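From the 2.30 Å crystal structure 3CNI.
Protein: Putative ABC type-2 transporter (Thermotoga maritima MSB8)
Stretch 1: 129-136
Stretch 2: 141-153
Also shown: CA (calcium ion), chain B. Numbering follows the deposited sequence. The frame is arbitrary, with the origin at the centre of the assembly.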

# COMPACT_ATOMS: atom_id res chain seq x y z
N ILE A 129 10.86 0.47 2.03
CA ILE A 129 10.58 -0.87 1.46
C ILE A 129 11.42 -1.21 0.23
O ILE A 129 11.26 -0.63 -0.83
CB ILE A 129 9.11 -1.06 1.05
CG1 ILE A 129 8.11 -0.68 2.17
CG2 ILE A 129 8.87 -2.50 0.57
CD1 ILE A 129 8.47 -1.20 3.52
N VAL A 130 12.34 -2.16 0.42
CA VAL A 130 13.15 -2.74 -0.67
C VAL A 130 12.58 -4.11 -1.08
O VAL A 130 12.35 -4.98 -0.23
CB VAL A 130 14.63 -2.91 -0.25
CG1 VAL A 130 15.44 -3.52 -1.38
CG2 VAL A 130 15.23 -1.55 0.20
N GLN A 131 12.36 -4.30 -2.38
CA GLN A 131 11.72 -5.53 -2.86
C GLN A 131 12.58 -6.24 -3.83
O GLN A 131 13.29 -5.64 -4.62
CB GLN A 131 10.36 -5.22 -3.47
CG GLN A 131 9.48 -4.33 -2.65
CD GLN A 131 8.06 -4.27 -3.18
OE1 GLN A 131 7.43 -5.27 -3.41
NE2 GLN A 131 7.56 -3.08 -3.36
N HIS A 132 12.58 -7.56 -3.71
CA HIS A 132 13.30 -8.52 -4.62
C HIS A 132 12.35 -9.55 -5.09
O HIS A 132 11.50 -10.01 -4.31
CB HIS A 132 14.47 -9.23 -3.92
CG HIS A 132 15.31 -8.31 -3.09
ND1 HIS A 132 16.24 -7.47 -3.64
CD2 HIS A 132 15.28 -8.03 -1.77
CE1 HIS A 132 16.78 -6.73 -2.69
NE2 HIS A 132 16.22 -7.06 -1.54
N THR A 133 12.50 -9.93 -6.35
CA THR A 133 11.60 -10.87 -7.00
C THR A 133 12.25 -12.03 -7.71
O THR A 133 13.04 -11.88 -8.67
CB THR A 133 10.72 -10.15 -8.02
OG1 THR A 133 10.06 -9.07 -7.37
CG2 THR A 133 9.66 -11.09 -8.62
N TYR A 134 11.86 -13.20 -7.23
CA TYR A 134 12.04 -14.47 -7.92
C TYR A 134 10.87 -14.73 -8.84
O TYR A 134 9.71 -14.84 -8.42
CB TYR A 134 12.16 -15.66 -6.96
CG TYR A 134 13.48 -15.80 -6.27
CD1 TYR A 134 14.56 -16.40 -6.90
CD2 TYR A 134 13.65 -15.35 -4.99
CE1 TYR A 134 15.77 -16.54 -6.25
CE2 TYR A 134 14.84 -15.48 -4.34
CZ TYR A 134 15.90 -16.07 -4.95
OH TYR A 134 17.07 -16.17 -4.25
N LEU A 135 11.21 -14.87 -10.09
CA LEU A 135 10.29 -15.36 -11.11
C LEU A 135 10.93 -16.58 -11.75
O LEU A 135 12.02 -16.53 -12.33
CB LEU A 135 10.02 -14.28 -12.15
CG LEU A 135 9.22 -14.68 -13.40
CD1 LEU A 135 7.96 -15.42 -13.02
CD2 LEU A 135 8.90 -13.42 -14.19
N ARG A 136 10.23 -17.70 -11.55
CA ARG A 136 10.62 -18.99 -12.09
C ARG A 136 12.09 -19.25 -11.77
O ARG A 136 12.83 -19.81 -12.57
CB ARG A 136 10.37 -19.04 -13.61
CG ARG A 136 8.90 -18.85 -14.02
CD ARG A 136 8.74 -18.83 -15.56
CA CA B . 2.93 -3.56 -3.96
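Stretch 2 141-153: KNHSPEAIMNVFY

When a strand is followed by a helix that folds back onto it, the connecting loop often does the polar work of anchoring, while the helix contributes apolar cover further along. The segment 141-153 of this putative transporter illustrates the principle. Strand 129-135 runs extended; residues 141-144 return alongside it as a loop, and helix 145-152 then sets off at 52° to the strand direction, the two axes approaching to 8.5 Å. The loop lies closest to the middle of the strand, with the CA of Lys 141 4.6 Å from the CA of His 132 and the CA of Ser 144 5.1 Å from that of Gln 131.

Thr 133, the most extensively covered residue of the strand, makes the broadest contact of the strand. Its CA-to-CB bond points toward stretch 2, and with chi1 in the m well its OG1 donates a hydrogen bond of 2.7 Å to His 143 O, two residues before the helix begins. The same OG1 lies 3.5 Å from CD of Pro 145, the first helical residue, while Thr 133 CB comes within 4.2 Å of Ile 148 CG1. One small side chain thus meets both loop and first turn. Ser 144 occupies the N-cap position, its OG accepting a 3.1 Å bond from Ala 147 N.

Gln 131, next in covered area, adds a water-mediated link to its direct contact with Ser 144. Its OE1 lies 3.7 Å from Ser 144 CB and accepts a hydrogen bond from water 1 at 2.8 Å; that water also donates to Glu 146 OE1 at 2.5 Å. Water 1 sits 2.5 Å from the calcium ion, as does Glu 146 OE2, so the strand glutamine reaches the metal site through a water ligand. His 132, between them in sequence, receives the loop with its ring: Asn 142 N donates to His 132 ND1 at 3.0 Å, and Lys 141 CA lies at the ring edge, 3.6 Å from ND1. Within the loop, His 143 ND1 donates to Lys 141 O at 2.7 Å.

Leu 135 supplies the apolar end. Two residues beyond Thr 133, it also directs its CA-to-CB bond toward stretch 2, and its t, p rotamer places CD2 against three helical side chains: 3.5 Å from CE of selenomethionine Met 149, 4.0 Å from Ile 148 CG2 and 4.2 Å from Phe 152 CE2. Tyr 134, between them in sequence, has its CA-to-CB bond directed away. The alternation of an extended strand thereby gives the helix a threonine at its start and a leucine further along.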

# COMPACT_ATOMS: atom_id res chain seq x y z
N LYS A 141 16.94 -8.75 -8.19
CA LYS A 141 17.23 -7.93 -7.02
C LYS A 141 16.68 -6.58 -7.29
O LYS A 141 16.77 -6.07 -8.38
CB LYS A 141 18.74 -7.79 -6.76
CG LYS A 141 19.42 -8.96 -6.09
CD LYS A 141 20.94 -8.87 -6.24
N ASN A 142 16.11 -6.03 -6.24
CA ASN A 142 15.71 -4.62 -6.15
C ASN A 142 14.51 -4.26 -7.02
O ASN A 142 14.20 -3.10 -7.28
CB ASN A 142 16.94 -3.75 -6.41
CG ASN A 142 17.91 -3.81 -5.23
OD1 ASN A 142 17.51 -3.55 -4.09
ND2 ASN A 142 19.15 -4.18 -5.49
N HIS A 143 13.84 -5.29 -7.49
CA HIS A 143 12.64 -5.09 -8.22
C HIS A 143 11.52 -5.76 -7.55
O HIS A 143 11.63 -6.88 -7.07
CB HIS A 143 12.76 -5.65 -9.64
CG HIS A 143 13.75 -4.92 -10.49
ND1 HIS A 143 15.10 -4.94 -10.23
CD2 HIS A 143 13.59 -4.21 -11.62
CE1 HIS A 143 15.73 -4.21 -11.14
NE2 HIS A 143 14.83 -3.79 -12.02
N SER A 144 10.41 -5.05 -7.57
CA SER A 144 9.08 -5.55 -7.20
C SER A 144 8.44 -6.41 -8.29
O SER A 144 8.86 -6.36 -9.49
CB SER A 144 8.14 -4.34 -6.93
OG SER A 144 7.72 -3.71 -8.13
N PRO A 145 7.41 -7.20 -7.91
CA PRO A 145 6.73 -8.00 -8.93
C PRO A 145 6.02 -7.17 -9.97
O PRO A 145 5.96 -7.56 -11.12
CB PRO A 145 5.72 -8.82 -8.11
CG PRO A 145 6.28 -8.88 -6.72
CD PRO A 145 6.99 -7.56 -6.54
N GLU A 146 5.48 -6.04 -9.54
CA GLU A 146 4.85 -5.09 -10.48
C GLU A 146 5.84 -4.71 -11.56
O GLU A 146 5.54 -4.69 -12.77
CB GLU A 146 4.44 -3.82 -9.79
CG GLU A 146 3.30 -3.93 -8.73
CD GLU A 146 3.70 -4.25 -7.25
OE1 GLU A 146 4.71 -4.94 -6.89
OE2 GLU A 146 2.88 -3.84 -6.43
N ALA A 147 7.03 -4.33 -11.10
CA ALA A 147 8.12 -3.85 -12.01
C ALA A 147 8.49 -4.96 -12.95
O ALA A 147 8.61 -4.76 -14.13
CB ALA A 147 9.36 -3.39 -11.23
N ILE A 148 8.68 -6.15 -12.42
CA ILE A 148 9.10 -7.26 -13.26
C ILE A 148 8.00 -7.59 -14.26
O ILE A 148 8.24 -7.87 -15.41
CB ILE A 148 9.50 -8.52 -12.49
CG1 ILE A 148 10.76 -8.20 -11.71
CG2 ILE A 148 9.83 -9.64 -13.48
CD1 ILE A 148 11.92 -7.81 -12.64
N MSE A 149 6.77 -7.51 -13.80
CA MSE A 149 5.65 -7.85 -14.66
C MSE A 149 5.45 -6.77 -15.69
O MSE A 149 5.10 -7.07 -16.78
CB MSE A 149 4.38 -8.07 -13.82
CG MSE A 149 4.45 -9.28 -12.89
SE MSE A 149 4.44 -10.94 -14.00
CE MSE A 149 5.99 -11.80 -13.12
N ASN A 150 5.67 -5.51 -15.34
CA ASN A 150 5.46 -4.38 -16.30
C ASN A 150 6.51 -4.38 -17.40
O ASN A 150 6.25 -3.89 -18.53
CB ASN A 150 5.39 -2.98 -15.63
CG ASN A 150 4.19 -2.83 -14.73
OD1 ASN A 150 3.11 -3.41 -14.98
ND2 ASN A 150 4.36 -2.05 -13.63
N VAL A 151 7.69 -4.91 -17.07
CA VAL A 151 8.80 -5.03 -18.04
C VAL A 151 8.41 -6.01 -19.11
O VAL A 151 8.39 -5.64 -20.28
CB VAL A 151 10.13 -5.52 -17.41
CG1 VAL A 151 11.12 -6.01 -18.47
CG2 VAL A 151 10.79 -4.44 -16.68
N PHE A 152 8.11 -7.22 -18.67
CA PHE A 152 7.85 -8.35 -19.54
C PHE A 152 6.60 -8.15 -20.40
O PHE A 152 6.59 -8.39 -21.60
CB PHE A 152 7.82 -9.64 -18.71
CG PHE A 152 9.20 -10.07 -18.31
CD1 PHE A 152 10.17 -10.13 -19.32
CD2 PHE A 152 9.58 -10.31 -17.00
CE1 PHE A 152 11.51 -10.49 -19.04
CE2 PHE A 152 10.91 -10.67 -16.69
CZ PHE A 152 11.87 -10.77 -17.71
N TYR A 153 5.63 -7.48 -19.81
CA TYR A 153 4.36 -7.29 -20.49
C TYR A 153 4.34 -5.95 -21.27
O TYR A 153 3.32 -5.59 -21.85
CB TYR A 153 3.17 -7.40 -19.54
CG TYR A 153 2.78 -8.82 -19.15
CD1 TYR A 153 2.11 -9.65 -20.05
CD2 TYR A 153 3.03 -9.31 -17.87
CE1 TYR A 153 1.73 -10.96 -19.71
CE2 TYR A 153 2.65 -10.63 -17.48
CZ TYR A 153 2.00 -11.45 -18.42
OH TYR A 153 1.60 -12.74 -18.10
O HOH W 1 4.77 -5.21 -4.38
O HOH W 2 12.95 -2.26 -4.51
O HOH W 3 3.76 -2.61 -1.97
O HOH W 4 1.78 -1.50 -4.30
O HOH W 5 0.69 -4.10 -4.32